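Local atomic coordinates of GDP-6-deoxy-D-mannose reductase (Pseudomonas aeruginosa, PDB entry 6X3B), a protein that probably uses NADPH to reduce GDP-4-dehydro-6-deoxy-D-mannose to GDP-D-rhamnose, a sugar donor for the lipopolysaccharide O-antigen. Residues A81-V86 with L97-L102; S125-G130 with P150-K155; I182-K187 with R311-D316; R201-L206 with D316-V321. All blocks are in the same frame, centred on the assembly; numbering follows the deposited sequence.

Contact 1: A81-V86 with L97-L102; sequences AGQTYV and LQINLL. With NDP (NADPH dihydro-nicotinamide-adenine-dinucleotide phosphate), chain E.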
# COMPACT_ATOMS: atom_id res chain seq x y z
N ALA A 81 -8.37 5.71 14.55
CA ALA A 81 -7.21 5.84 15.42
C ALA A 81 -5.90 5.63 14.68
O ALA A 81 -5.78 4.77 13.80
CB ALA A 81 -7.29 4.84 16.57
N GLY A 82 -4.89 6.40 15.06
CA GLY A 82 -3.58 6.21 14.48
C GLY A 82 -2.67 7.40 14.72
O GLY A 82 -3.01 8.34 15.44
N GLN A 83 -1.52 7.33 14.07
CA GLN A 83 -0.49 8.35 14.14
C GLN A 83 -0.73 9.25 12.94
O GLN A 83 -0.58 8.82 11.79
CB GLN A 83 0.89 7.68 14.12
CG GLN A 83 2.02 8.56 14.70
CD GLN A 83 2.10 9.88 13.99
OE1 GLN A 83 1.53 10.87 14.42
NE2 GLN A 83 2.78 9.89 12.82
N THR A 84 -1.15 10.49 13.19
CA THR A 84 -1.72 11.29 12.12
C THR A 84 -0.87 12.51 11.76
O THR A 84 -1.31 13.34 10.96
CB THR A 84 -3.12 11.75 12.50
OG1 THR A 84 -3.02 12.72 13.56
CG2 THR A 84 -3.96 10.56 12.98
N TYR A 85 0.32 12.63 12.33
CA TYR A 85 1.16 13.81 12.16
C TYR A 85 2.30 13.49 11.18
O TYR A 85 3.11 12.60 11.46
CB TYR A 85 1.70 14.26 13.52
CG TYR A 85 2.32 15.65 13.55
CD1 TYR A 85 1.66 16.75 12.98
CD2 TYR A 85 3.55 15.88 14.19
CE1 TYR A 85 2.23 18.03 13.02
CE2 TYR A 85 4.11 17.14 14.24
CZ TYR A 85 3.46 18.21 13.65
OH TYR A 85 4.04 19.46 13.70
N VAL A 86 2.36 14.21 10.06
CA VAL A 86 3.40 13.95 9.07
C VAL A 86 4.81 14.17 9.64
O VAL A 86 5.67 13.30 9.42
CB VAL A 86 3.13 14.77 7.79
CG1 VAL A 86 4.31 14.62 6.80
CG2 VAL A 86 1.80 14.31 7.13
N LEU A 97 4.37 3.20 10.78
CA LEU A 97 3.91 2.00 10.09
C LEU A 97 3.34 0.99 11.07
O LEU A 97 2.30 0.38 10.79
CB LEU A 97 5.04 1.37 9.27
CG LEU A 97 5.49 2.22 8.09
CD1 LEU A 97 6.77 1.62 7.51
CD2 LEU A 97 4.39 2.30 7.02
N GLN A 98 3.99 0.81 12.23
CA GLN A 98 3.49 -0.13 13.23
C GLN A 98 2.09 0.26 13.69
O GLN A 98 1.19 -0.58 13.74
CB GLN A 98 4.44 -0.20 14.44
CG GLN A 98 5.88 -0.72 14.13
CD GLN A 98 5.91 -2.20 13.80
OE1 GLN A 98 4.90 -2.90 13.95
NE2 GLN A 98 7.05 -2.68 13.33
N ILE A 99 1.90 1.53 14.05
CA ILE A 99 0.61 1.98 14.57
C ILE A 99 -0.45 1.91 13.48
O ILE A 99 -1.55 1.36 13.69
CB ILE A 99 0.72 3.41 15.13
CG1 ILE A 99 1.68 3.45 16.33
CG2 ILE A 99 -0.69 3.95 15.46
CD1 ILE A 99 1.89 4.85 16.91
N ASN A 100 -0.16 2.48 12.32
CA ASN A 100 -1.20 2.66 11.33
C ASN A 100 -1.47 1.39 10.54
O ASN A 100 -2.62 1.15 10.12
CB ASN A 100 -0.86 3.81 10.40
CG ASN A 100 -0.97 5.16 11.08
OD1 ASN A 100 -1.42 5.26 12.23
ND2 ASN A 100 -0.57 6.22 10.38
N LEU A 101 -0.47 0.54 10.34
CA LEU A 101 -0.69 -0.67 9.56
C LEU A 101 -0.82 -1.89 10.45
O LEU A 101 -1.84 -2.60 10.40
CB LEU A 101 0.44 -0.88 8.54
CG LEU A 101 0.27 -2.14 7.69
CD1 LEU A 101 -1.01 -2.03 6.85
CD2 LEU A 101 1.49 -2.26 6.78
N LEU A 102 0.19 -2.16 11.28
CA LEU A 102 0.11 -3.30 12.17
C LEU A 102 -0.99 -3.10 13.22
O LEU A 102 -1.63 -4.07 13.64
CB LEU A 102 1.46 -3.56 12.84
CG LEU A 102 2.45 -4.37 11.97
CD1 LEU A 102 1.84 -5.73 11.63
CD2 LEU A 102 2.79 -3.65 10.67
PA NDP E . -5.87 12.52 16.09
O1A NDP E . -4.39 12.39 16.01
O2A NDP E . -6.45 13.80 16.59
O5B NDP E . -6.47 11.30 16.94
C5B NDP E . -5.83 10.01 16.86
C4B NDP E . -6.56 9.04 17.76
O4B NDP E . -5.93 7.74 17.66
C3B NDP E . -6.59 9.39 19.25
O3B NDP E . -7.86 9.13 19.82
C2B NDP E . -5.50 8.50 19.83
O2B NDP E . -5.78 8.19 21.19
C1B NDP E . -5.67 7.26 18.96
N9A NDP E . -4.48 6.41 18.91
C8A NDP E . -3.24 6.76 18.46
N7A NDP E . -2.36 5.79 18.54
C5A NDP E . -3.08 4.73 19.09
C6A NDP E . -2.72 3.41 19.43
N6A NDP E . -1.48 2.95 19.24
N1A NDP E . -3.67 2.61 19.95
C2A NDP E . -4.90 3.11 20.12
N3A NDP E . -5.35 4.33 19.84
C4A NDP E . -4.39 5.10 19.32
O3 NDP E . -6.49 12.22 14.64
PN NDP E . -7.65 12.97 13.83
O1N NDP E . -8.92 12.85 14.59
O2N NDP E . -7.16 14.33 13.47
O5D NDP E . -7.73 12.07 12.50
C5D NDP E . -8.71 11.01 12.44
C4D NDP E . -8.47 10.18 11.20
O4D NDP E . -8.62 11.03 10.03
C3D NDP E . -7.07 9.55 11.09
O3D NDP E . -7.14 8.25 10.53
C2D NDP E . -6.35 10.54 10.18
O2D NDP E . -5.26 9.95 9.48
C1D NDP E . -7.46 10.97 9.23
N1N NDP E . -7.22 12.31 8.64
C2N NDP E . -7.34 13.45 9.39
C3N NDP E . -7.27 14.70 8.83
C7N NDP E . -7.15 15.86 9.73
O7N NDP E . -7.00 16.99 9.26
N7N NDP E . -7.20 15.66 11.04
C4N NDP E . -7.32 14.81 7.34
C5N NDP E . -7.14 13.53 6.64
C6N NDP E . -6.87 12.43 7.32
P2B NDP E . -4.62 8.76 22.17
O1X NDP E . -5.04 8.36 23.57
O2X NDP E . -3.32 8.11 21.76
O3X NDP E . -4.59 10.26 21.99
O HOH W 1 -4.31 2.18 13.17
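The Asn100 amide docks against the backbone of Gln83 much as a neighbouring strand would. Its OD1 accepts from Gln83 N at 2.8 Å while its ND2 donates to Gln83 O at 3.0 Å, both nearly straight and each on a lone pair in the carbonyl plane. The pair of bonds fixes the rotation of the amide. Gly82 CA lies 3.3 Å from Asn100 OD1, an approach that the lack of a side chain permits. Ile99 adds its CG2 methyl, anti to the backbone N (chi1 -64° for CG1), at 3.7 Å from Gln83 N.

Packing is looser toward the partly exposed Gln83 side chain. Gln83 CB stands 4.1 Å from Ile99 CD1, and beyond it the amide folds back to bond Tyr85 N and O, with Thr96 as a further partner. Elsewhere a water links the carbonyls of Ala81 and Ile99.

The loop side also meets NADPH, through Gly82 N to O4B and Thr84 OG1 to O1A. This is the loop between strand 76-79 and helix 86-91 of a Rossmann-type fold. It rests on helix 93-114, where Asn100 ND2 also reaches Ser154 of helix 150-169, and Leu101 packs on Leu101 of the second subunit.

Contact 2: S125-G130 with P150-K155; sequences SGDVYG and PYAVSK. With NDP (NADPH dihydro-nicotinamide-adenine-dinucleotide phosphate), chain E.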
# COMPACT_ATOMS: atom_id res chain seq x y z
N SER A 125 -6.75 8.97 3.81
CA SER A 125 -6.47 10.40 3.67
C SER A 125 -6.29 10.74 2.20
O SER A 125 -5.71 9.95 1.45
CB SER A 125 -5.21 10.81 4.43
OG SER A 125 -4.82 12.12 4.06
N GLY A 126 -6.78 11.91 1.79
CA GLY A 126 -6.48 12.40 0.45
C GLY A 126 -5.00 12.64 0.23
O GLY A 126 -4.59 12.86 -0.92
N ASP A 127 -4.20 12.60 1.29
CA ASP A 127 -2.75 12.75 1.18
C ASP A 127 -2.11 11.57 0.47
O ASP A 127 -0.98 11.69 0.01
CB ASP A 127 -2.15 12.96 2.59
CG ASP A 127 -0.73 13.51 2.56
OD1 ASP A 127 -0.43 14.42 1.73
OD2 ASP A 127 0.10 13.07 3.38
N VAL A 128 -2.80 10.42 0.34
CA VAL A 128 -2.18 9.31 -0.38
C VAL A 128 -1.91 9.64 -1.84
O VAL A 128 -1.03 9.02 -2.45
CB VAL A 128 -3.04 8.02 -0.29
CG1 VAL A 128 -3.20 7.56 1.15
CG2 VAL A 128 -4.39 8.25 -0.97
N TYR A 129 -2.65 10.59 -2.43
CA TYR A 129 -2.47 10.82 -3.86
C TYR A 129 -1.11 11.41 -4.19
O TYR A 129 -0.58 11.14 -5.28
CB TYR A 129 -3.58 11.71 -4.41
CG TYR A 129 -4.93 11.03 -4.48
CD1 TYR A 129 -5.20 10.06 -5.45
CD2 TYR A 129 -5.94 11.35 -3.58
CE1 TYR A 129 -6.45 9.44 -5.52
CE2 TYR A 129 -7.18 10.73 -3.63
CZ TYR A 129 -7.42 9.78 -4.60
OH TYR A 129 -8.65 9.17 -4.65
N GLY A 130 -0.52 12.20 -3.29
CA GLY A 130 0.76 12.81 -3.62
C GLY A 130 0.63 13.95 -4.63
O GLY A 130 -0.34 14.70 -4.64
N PRO A 150 5.91 9.09 4.89
CA PRO A 150 5.59 7.79 5.51
C PRO A 150 4.18 7.69 6.09
O PRO A 150 3.65 6.59 6.20
CB PRO A 150 6.65 7.64 6.62
CG PRO A 150 7.71 8.68 6.29
CD PRO A 150 6.99 9.79 5.61
N TYR A 151 3.58 8.80 6.51
CA TYR A 151 2.18 8.75 6.92
C TYR A 151 1.29 8.36 5.74
O TYR A 151 0.45 7.46 5.85
CB TYR A 151 1.75 10.08 7.50
CG TYR A 151 0.26 10.31 7.55
CD1 TYR A 151 -0.52 9.82 8.61
CD2 TYR A 151 -0.37 11.05 6.55
CE1 TYR A 151 -1.89 10.05 8.66
CE2 TYR A 151 -1.74 11.29 6.60
CZ TYR A 151 -2.49 10.79 7.65
OH TYR A 151 -3.84 11.03 7.70
N ALA A 152 1.49 9.02 4.59
CA ALA A 152 0.65 8.70 3.44
C ALA A 152 0.91 7.27 2.96
O ALA A 152 -0.02 6.57 2.57
CB ALA A 152 0.87 9.71 2.32
N VAL A 153 2.18 6.82 3.03
CA VAL A 153 2.51 5.42 2.73
C VAL A 153 1.71 4.48 3.63
O VAL A 153 1.08 3.53 3.16
CB VAL A 153 4.02 5.19 2.89
CG1 VAL A 153 4.35 3.69 2.88
CG2 VAL A 153 4.80 5.91 1.76
N SER A 154 1.72 4.75 4.94
CA SER A 154 1.02 3.87 5.88
C SER A 154 -0.49 3.87 5.66
O SER A 154 -1.13 2.83 5.85
CB SER A 154 1.36 4.28 7.32
OG SER A 154 0.62 5.43 7.71
N LYS A 155 -1.07 4.99 5.23
CA LYS A 155 -2.50 5.01 4.96
C LYS A 155 -2.85 4.16 3.74
O LYS A 155 -3.80 3.38 3.77
CB LYS A 155 -3.01 6.44 4.76
CG LYS A 155 -2.78 7.38 5.92
CD LYS A 155 -3.49 6.91 7.20
CE LYS A 155 -4.80 7.65 7.38
NZ LYS A 155 -5.54 7.14 8.55
PA NDP E . -5.87 12.52 16.09
O1A NDP E . -4.39 12.39 16.01
O2A NDP E . -6.45 13.80 16.59
O5B NDP E . -6.47 11.30 16.94
C5B NDP E . -5.83 10.01 16.86
C4B NDP E . -6.56 9.04 17.76
O4B NDP E . -5.93 7.74 17.66
C3B NDP E . -6.59 9.39 19.25
O3B NDP E . -7.86 9.13 19.82
C2B NDP E . -5.50 8.50 19.83
O2B NDP E . -5.78 8.19 21.19
C1B NDP E . -5.67 7.26 18.96
N9A NDP E . -4.48 6.41 18.91
C8A NDP E . -3.24 6.76 18.46
N7A NDP E . -2.36 5.79 18.54
C5A NDP E . -3.08 4.73 19.09
C6A NDP E . -2.72 3.41 19.43
N6A NDP E . -1.48 2.95 19.24
N1A NDP E . -3.67 2.61 19.95
C2A NDP E . -4.90 3.11 20.12
N3A NDP E . -5.35 4.33 19.84
C4A NDP E . -4.39 5.10 19.32
O3 NDP E . -6.49 12.22 14.64
PN NDP E . -7.65 12.97 13.83
O1N NDP E . -8.92 12.85 14.59
O2N NDP E . -7.16 14.33 13.47
O5D NDP E . -7.73 12.07 12.50
C5D NDP E . -8.71 11.01 12.44
C4D NDP E . -8.47 10.18 11.20
O4D NDP E . -8.62 11.03 10.03
C3D NDP E . -7.07 9.55 11.09
O3D NDP E . -7.14 8.25 10.53
C2D NDP E . -6.35 10.54 10.18
O2D NDP E . -5.26 9.95 9.48
C1D NDP E . -7.46 10.97 9.23
N1N NDP E . -7.22 12.31 8.64
C2N NDP E . -7.34 13.45 9.39
C3N NDP E . -7.27 14.70 8.83
C7N NDP E . -7.15 15.86 9.73
O7N NDP E . -7.00 16.99 9.26
N7N NDP E . -7.20 15.66 11.04
C4N NDP E . -7.32 14.81 7.34
C5N NDP E . -7.14 13.53 6.64
C6N NDP E . -6.87 12.43 7.32
P2B NDP E . -4.62 8.76 22.17
O1X NDP E . -5.04 8.36 23.57
O2X NDP E . -3.32 8.11 21.76
O3X NDP E . -4.59 10.26 21.99
O HOH W 2 -3.95 13.59 6.09
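With CG anti to the backbone N (chi1 161°), the ring of Tyr151 swings out from its helix past Ser125, whose CB lies 3.6 Å from Tyr151 OH. Lys155, one turn on, bends at chi2 and chi3, laying CG over one face of the tyrosine ring and bringing NZ to the two hydroxyls of the nicotinamide ribose. The result is a two-residue grip on the sugar: Tyr151 OH is 2.5 Å from NADPH O2D, and Lys155 NZ donates to O3D at 2.8 Å and to O2D at 3.0 Å. Ile123 O is a further acceptor for the ammonium group.

Ser125 serves both sides of the contact. Its OG accepts from Asp127 N at 2.9 Å, an ST turn, and a water 2.7 Å from Ser125 OG continues to Tyr151 OH. Asp127 brings OD2 to the ring edge of Tyr151, carboxylate and ring planes 27° apart, and to 3.6 Å from Ala152 CB; Asn149 bonds the same oxygen. Val128 CG1 meets Ala152 O and lies 3.8 Å from Lys155 CB.

Tyr151 and Lys155 have the spacing of the Tyr-X-X-X-Lys signature of short-chain dehydrogenases/reductases, and Ser125 sits beside the nicotinamide. The arrangement is consistent with the Ser-Tyr-Lys triad of the family, in which the tyrosine usually handles the proton while NADPH gives the hydride.

Contact 3: I182-K187 with R311-D316; sequences IGPGQK and RAILSD. With NDP (NADPH dihydro-nicotinamide-adenine-dinucleotide phosphate), chain E.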
# COMPACT_ATOMS: atom_id res chain seq x y z
N ILE A 182 -11.77 21.13 8.61
CA ILE A 182 -11.79 22.40 9.39
C ILE A 182 -12.69 22.15 10.60
O ILE A 182 -13.82 21.69 10.41
CB ILE A 182 -12.30 23.59 8.56
CG1 ILE A 182 -11.43 23.86 7.33
CG2 ILE A 182 -12.40 24.82 9.44
CD1 ILE A 182 -11.90 25.04 6.51
N GLY A 183 -12.17 22.38 11.81
CA GLY A 183 -13.00 22.21 12.98
C GLY A 183 -12.28 22.56 14.27
O GLY A 183 -11.05 22.62 14.33
N PRO A 184 -13.05 22.84 15.32
CA PRO A 184 -12.45 22.98 16.65
C PRO A 184 -11.69 21.72 17.03
O PRO A 184 -12.19 20.60 16.86
CB PRO A 184 -13.66 23.20 17.57
CG PRO A 184 -14.73 23.74 16.67
CD PRO A 184 -14.49 23.12 15.31
N GLY A 185 -10.46 21.90 17.51
CA GLY A 185 -9.62 20.79 17.92
C GLY A 185 -8.63 20.32 16.88
O GLY A 185 -7.79 19.47 17.19
N GLN A 186 -8.70 20.85 15.66
CA GLN A 186 -7.73 20.49 14.62
C GLN A 186 -6.30 20.80 15.08
O GLN A 186 -6.08 21.61 15.98
CB GLN A 186 -8.08 21.25 13.33
CG GLN A 186 -7.14 21.06 12.16
CD GLN A 186 -7.11 19.62 11.64
OE1 GLN A 186 -6.72 18.70 12.35
NE2 GLN A 186 -7.52 19.44 10.39
N LYS A 187 -5.32 20.12 14.47
CA LYS A 187 -3.91 20.34 14.80
C LYS A 187 -3.52 21.80 14.57
O LYS A 187 -3.73 22.34 13.49
CB LYS A 187 -2.99 19.48 13.93
CG LYS A 187 -3.12 18.00 14.09
CD LYS A 187 -2.43 17.30 12.92
CE LYS A 187 -2.73 15.82 12.91
NZ LYS A 187 -1.55 15.12 13.44
N ARG A 311 -16.10 30.68 11.40
CA ARG A 311 -16.62 31.29 12.62
C ARG A 311 -16.57 30.32 13.78
O ARG A 311 -16.21 30.69 14.91
CB ARG A 311 -18.06 31.78 12.40
CG ARG A 311 -18.58 32.67 13.52
CD ARG A 311 -19.91 33.30 13.16
NE ARG A 311 -20.80 32.30 12.58
CZ ARG A 311 -21.28 32.35 11.34
NH1 ARG A 311 -20.98 33.36 10.55
NH2 ARG A 311 -22.09 31.39 10.92
N ALA A 312 -16.89 29.05 13.51
CA ALA A 312 -16.91 28.05 14.57
C ALA A 312 -15.52 27.89 15.18
O ALA A 312 -15.39 27.85 16.41
CB ALA A 312 -17.45 26.71 14.01
N ILE A 313 -14.47 27.86 14.36
CA ILE A 313 -13.15 27.69 14.97
C ILE A 313 -12.69 28.96 15.69
O ILE A 313 -11.98 28.87 16.70
CB ILE A 313 -12.08 27.21 13.95
CG1 ILE A 313 -11.85 28.21 12.82
CG2 ILE A 313 -12.44 25.84 13.41
CD1 ILE A 313 -10.67 27.82 11.91
N LEU A 314 -13.10 30.14 15.22
CA LEU A 314 -12.77 31.36 15.96
C LEU A 314 -13.48 31.40 17.31
O LEU A 314 -12.86 31.73 18.33
CB LEU A 314 -13.12 32.61 15.15
CG LEU A 314 -12.16 33.04 14.05
CD1 LEU A 314 -12.86 34.07 13.17
CD2 LEU A 314 -10.83 33.60 14.62
N SER A 315 -14.77 31.05 17.32
CA SER A 315 -15.53 31.05 18.57
C SER A 315 -14.95 30.07 19.57
O SER A 315 -14.91 30.36 20.78
CB SER A 315 -17.00 30.68 18.31
OG SER A 315 -17.57 31.52 17.32
N ASP A 316 -14.55 28.89 19.11
CA ASP A 316 -13.96 27.93 20.02
C ASP A 316 -12.70 28.50 20.66
O ASP A 316 -12.50 28.36 21.88
CB ASP A 316 -13.62 26.64 19.28
CG ASP A 316 -13.03 25.59 20.21
OD1 ASP A 316 -13.78 25.11 21.09
OD2 ASP A 316 -11.83 25.28 20.06
PA NDP E . -5.87 12.52 16.09
O1A NDP E . -4.39 12.39 16.01
O2A NDP E . -6.45 13.80 16.59
O5B NDP E . -6.47 11.30 16.94
C5B NDP E . -5.83 10.01 16.86
C4B NDP E . -6.56 9.04 17.76
O4B NDP E . -5.93 7.74 17.66
C3B NDP E . -6.59 9.39 19.25
O3B NDP E . -7.86 9.13 19.82
C2B NDP E . -5.50 8.50 19.83
O2B NDP E . -5.78 8.19 21.19
C1B NDP E . -5.67 7.26 18.96
N9A NDP E . -4.48 6.41 18.91
C8A NDP E . -3.24 6.76 18.46
N7A NDP E . -2.36 5.79 18.54
C5A NDP E . -3.08 4.73 19.09
C6A NDP E . -2.72 3.41 19.43
N6A NDP E . -1.48 2.95 19.24
N1A NDP E . -3.67 2.61 19.95
C2A NDP E . -4.90 3.11 20.12
N3A NDP E . -5.35 4.33 19.84
C4A NDP E . -4.39 5.10 19.32
O3 NDP E . -6.49 12.22 14.64
PN NDP E . -7.65 12.97 13.83
O1N NDP E . -8.92 12.85 14.59
O2N NDP E . -7.16 14.33 13.47
O5D NDP E . -7.73 12.07 12.50
C5D NDP E . -8.71 11.01 12.44
C4D NDP E . -8.47 10.18 11.20
O4D NDP E . -8.62 11.03 10.03
C3D NDP E . -7.07 9.55 11.09
O3D NDP E . -7.14 8.25 10.53
C2D NDP E . -6.35 10.54 10.18
O2D NDP E . -5.26 9.95 9.48
C1D NDP E . -7.46 10.97 9.23
N1N NDP E . -7.22 12.31 8.64
C2N NDP E . -7.34 13.45 9.39
C3N NDP E . -7.27 14.70 8.83
C7N NDP E . -7.15 15.86 9.73
O7N NDP E . -7.00 16.99 9.26
N7N NDP E . -7.20 15.66 11.04
C4N NDP E . -7.32 14.81 7.34
C5N NDP E . -7.14 13.53 6.64
C6N NDP E . -6.87 12.43 7.32
P2B NDP E . -4.62 8.76 22.17
O1X NDP E . -5.04 8.36 23.57
O2X NDP E . -3.32 8.11 21.76
O3X NDP E . -4.59 10.26 21.99
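The carboxylate of Asp316 lies flat against Pro184: Pro184 CB stands over one face of the group, 3.6 Å from Asp316 CG, while the OD2 end is held by a salt bridge to Arg320. A second flat group, the Gly183-Pro184 peptide, carries a methyl on its face, with Ile313 CG2 directly above Gly183 C at 3.4 Å. A third, the Gln186 amide, turns its edge to the carboxamide of NADPH, the two planes about 25° apart. Gln186 NE2 donates to O7N at 2.7 Å, and the return bond from N7N to Gln186 OE1 is weak at 3.3 Å.

Ile313 reaches the peptide because its CG2 is anti to the carbonyl carbon (chi1 62° for CG1). The same methyl meets Pro184 CD at 3.9 Å and Ile182 CG2 at 4.1 Å, so one branch serves three residues. Behind it the isoleucine continues into Ile192 and Ala196 of helix 191-203.

The loop itself is a type II turn from Gly183 to Gln186, with Gly185 at the position that takes positive phi, closed by Gln186 N to Gly183 O. Gln186 OE1 also accepts from Lys187 N at 2.9 Å, which steadies the amide.

Chemically, then, helix 306-320 offers this turn an apolar methyl and a carboxylate face, while the Gln186 amide at the far end of the turn pairs with the cofactor's carboxamide and is likely to orient the nicotinamide.

Contact 4: R201-L206 with D316-V321; sequences RMKQGL and DWESRV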
# COMPACT_ATOMS: atom_id res chain seq x y z
N ARG A 201 -6.46 35.50 19.60
CA ARG A 201 -5.57 36.18 20.55
C ARG A 201 -5.50 37.67 20.26
O ARG A 201 -5.46 38.49 21.19
CB ARG A 201 -4.18 35.54 20.52
CG ARG A 201 -4.17 34.13 21.12
CD ARG A 201 -2.86 33.39 20.89
NE ARG A 201 -1.70 34.18 21.30
CZ ARG A 201 -1.26 34.24 22.55
NH1 ARG A 201 -1.87 33.55 23.52
NH2 ARG A 201 -0.20 34.99 22.84
N MET A 202 -5.50 38.06 18.98
CA MET A 202 -5.54 39.48 18.65
C MET A 202 -6.82 40.14 19.16
O MET A 202 -6.78 41.27 19.67
CB MET A 202 -5.42 39.67 17.14
CG MET A 202 -4.19 39.06 16.52
SD MET A 202 -4.34 39.22 14.74
CE MET A 202 -2.92 38.24 14.23
N LYS A 203 -7.97 39.47 19.01
CA LYS A 203 -9.22 40.03 19.50
C LYS A 203 -9.13 40.40 20.97
O LYS A 203 -9.72 41.39 21.42
CB LYS A 203 -10.37 39.03 19.31
CG LYS A 203 -10.86 38.85 17.87
CD LYS A 203 -12.03 37.86 17.84
CE LYS A 203 -13.26 38.41 18.55
NZ LYS A 203 -13.83 39.56 17.79
N GLN A 204 -8.41 39.59 21.75
CA GLN A 204 -8.31 39.79 23.19
C GLN A 204 -7.05 40.54 23.58
O GLN A 204 -6.70 40.55 24.77
CB GLN A 204 -8.37 38.45 23.90
CG GLN A 204 -9.49 37.58 23.40
CD GLN A 204 -10.15 36.82 24.52
OE1 GLN A 204 -10.17 37.28 25.67
NE2 GLN A 204 -10.70 35.66 24.20
N GLY A 205 -6.36 41.15 22.62
CA GLY A 205 -5.16 41.90 22.92
C GLY A 205 -4.00 41.09 23.45
O GLY A 205 -3.14 41.64 24.14
N LEU A 206 -3.95 39.79 23.15
CA LEU A 206 -2.88 38.93 23.63
C LEU A 206 -1.71 38.82 22.66
O LEU A 206 -0.68 38.24 23.02
CB LEU A 206 -3.42 37.52 23.93
CG LEU A 206 -4.39 37.47 25.11
CD1 LEU A 206 -4.93 36.07 25.30
CD2 LEU A 206 -3.70 37.94 26.36
N ASP A 316 -14.55 28.89 19.11
CA ASP A 316 -13.96 27.93 20.02
C ASP A 316 -12.70 28.50 20.66
O ASP A 316 -12.50 28.36 21.88
CB ASP A 316 -13.62 26.64 19.28
CG ASP A 316 -13.03 25.59 20.21
OD1 ASP A 316 -13.78 25.11 21.09
OD2 ASP A 316 -11.83 25.28 20.06
N TRP A 317 -11.88 29.18 19.86
CA TRP A 317 -10.61 29.76 20.37
C TRP A 317 -10.87 30.89 21.38
O TRP A 317 -10.12 30.98 22.36
CB TRP A 317 -9.74 30.22 19.20
CG TRP A 317 -8.84 29.12 18.73
CD1 TRP A 317 -8.79 28.57 17.48
CD2 TRP A 317 -7.88 28.40 19.52
NE1 TRP A 317 -7.85 27.58 17.44
CE2 TRP A 317 -7.28 27.45 18.68
CE3 TRP A 317 -7.47 28.48 20.86
CZ2 TRP A 317 -6.29 26.58 19.13
CZ3 TRP A 317 -6.49 27.62 21.30
CH2 TRP A 317 -5.91 26.69 20.45
N GLU A 318 -11.92 31.69 21.17
CA GLU A 318 -12.21 32.82 22.10
C GLU A 318 -12.34 32.31 23.54
O GLU A 318 -11.75 32.95 24.43
CB GLU A 318 -13.49 33.54 21.69
CG GLU A 318 -14.16 34.26 22.85
CD GLU A 318 -15.33 35.15 22.48
OE1 GLU A 318 -15.11 36.17 21.80
OE2 GLU A 318 -16.46 34.83 22.87
N SER A 319 -13.05 31.21 23.76
CA SER A 319 -13.28 30.67 25.13
C SER A 319 -12.05 29.94 25.68
O SER A 319 -12.05 29.66 26.89
CB SER A 319 -14.50 29.77 25.16
OG SER A 319 -14.50 28.88 24.05
N ARG A 320 -11.05 29.69 24.84
CA ARG A 320 -9.84 28.95 25.28
C ARG A 320 -8.65 29.89 25.48
O ARG A 320 -7.86 29.64 26.41
CB ARG A 320 -9.53 27.83 24.28
CG ARG A 320 -10.54 26.69 24.31
CD ARG A 320 -10.43 25.82 23.08
NE ARG A 320 -9.10 25.26 22.94
CZ ARG A 320 -8.63 24.69 21.85
NH1 ARG A 320 -9.39 24.58 20.77
NH2 ARG A 320 -7.40 24.21 21.83
N VAL A 321 -8.51 30.92 24.65
CA VAL A 321 -7.37 31.88 24.81
C VAL A 321 -7.71 32.85 25.95
O VAL A 321 -7.21 32.61 27.07
CB VAL A 321 -7.05 32.63 23.50
CG1 VAL A 321 -6.96 31.69 22.32
CG2 VAL A 321 -8.05 33.74 23.24
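Arg201 and Val321 bring their CA atoms to 6.3 Å where helix 191-203 ends beside the last modelled residue of the chain, the first helix closing with Gly205 at positive phi. Val321 contributes the largest share of any residue. Its CG1 sits 3.9 Å from Arg201 CG, meeting the aliphatic root of the arginine chain rather than its charged end. That end turns back, with the guanidinium face lying over Leu206 CB and NE bonded to Gln207.

The other methyl, Val321 CG2, takes the crowded position between N and carbonyl carbon (chi1 -48° for CG1), which aims it at Gln204. It lies 3.4 Å from Gln204 NE2, and the same nitrogen comes to 2.9 Å from Glu318 O. More distant is Leu206, whose CD1 is 4.4 Å from Val321 CG2.

Charges play a looser part. Lys203 NZ stays 5.4 Å from Glu318 OE1 and donates instead to Ala266 O, so the pair of opposite charges is close without touching. Within helix 306-320, Arg320 NH1 lies over a face of the Trp317 ring, toward its rim, and Trp317 in turn rests on Ala196, Arg197 and Ala200 of helix 191-203.

The end of helix 191-203 is a Schellman motif: Leu206 N bonds Arg201 O, and Gly205 N bonds Met202 O, with Gly205 as the C-prime residue. Here that motif packs against the last modelled residues of the chain, at the surface and far from the cofactor.

In the fold
From the N terminus, contact 1 comes first. It closes a short excursion through helix 86-91, bringing the loop after strand 76-79 back onto helix 93-114. Contact 2 follows in series, closing the loop between strand 119-123 and helix 150-169; it touches contact 1 through Asn100 and Ser154, and both border NADPH. Contacts 3 and 4 span more than a hundred residues and cross: 182-187 and 201-206 open in order, and helix 306-320 answers both, with Asp316 shared. They tie the loop after strand 172-182, and then helix 191-203, to the C-terminal helix. Lys187 reaches Thr84, joining contact 3 to contact 1, whereas contact 4 stays apart from the cofactor.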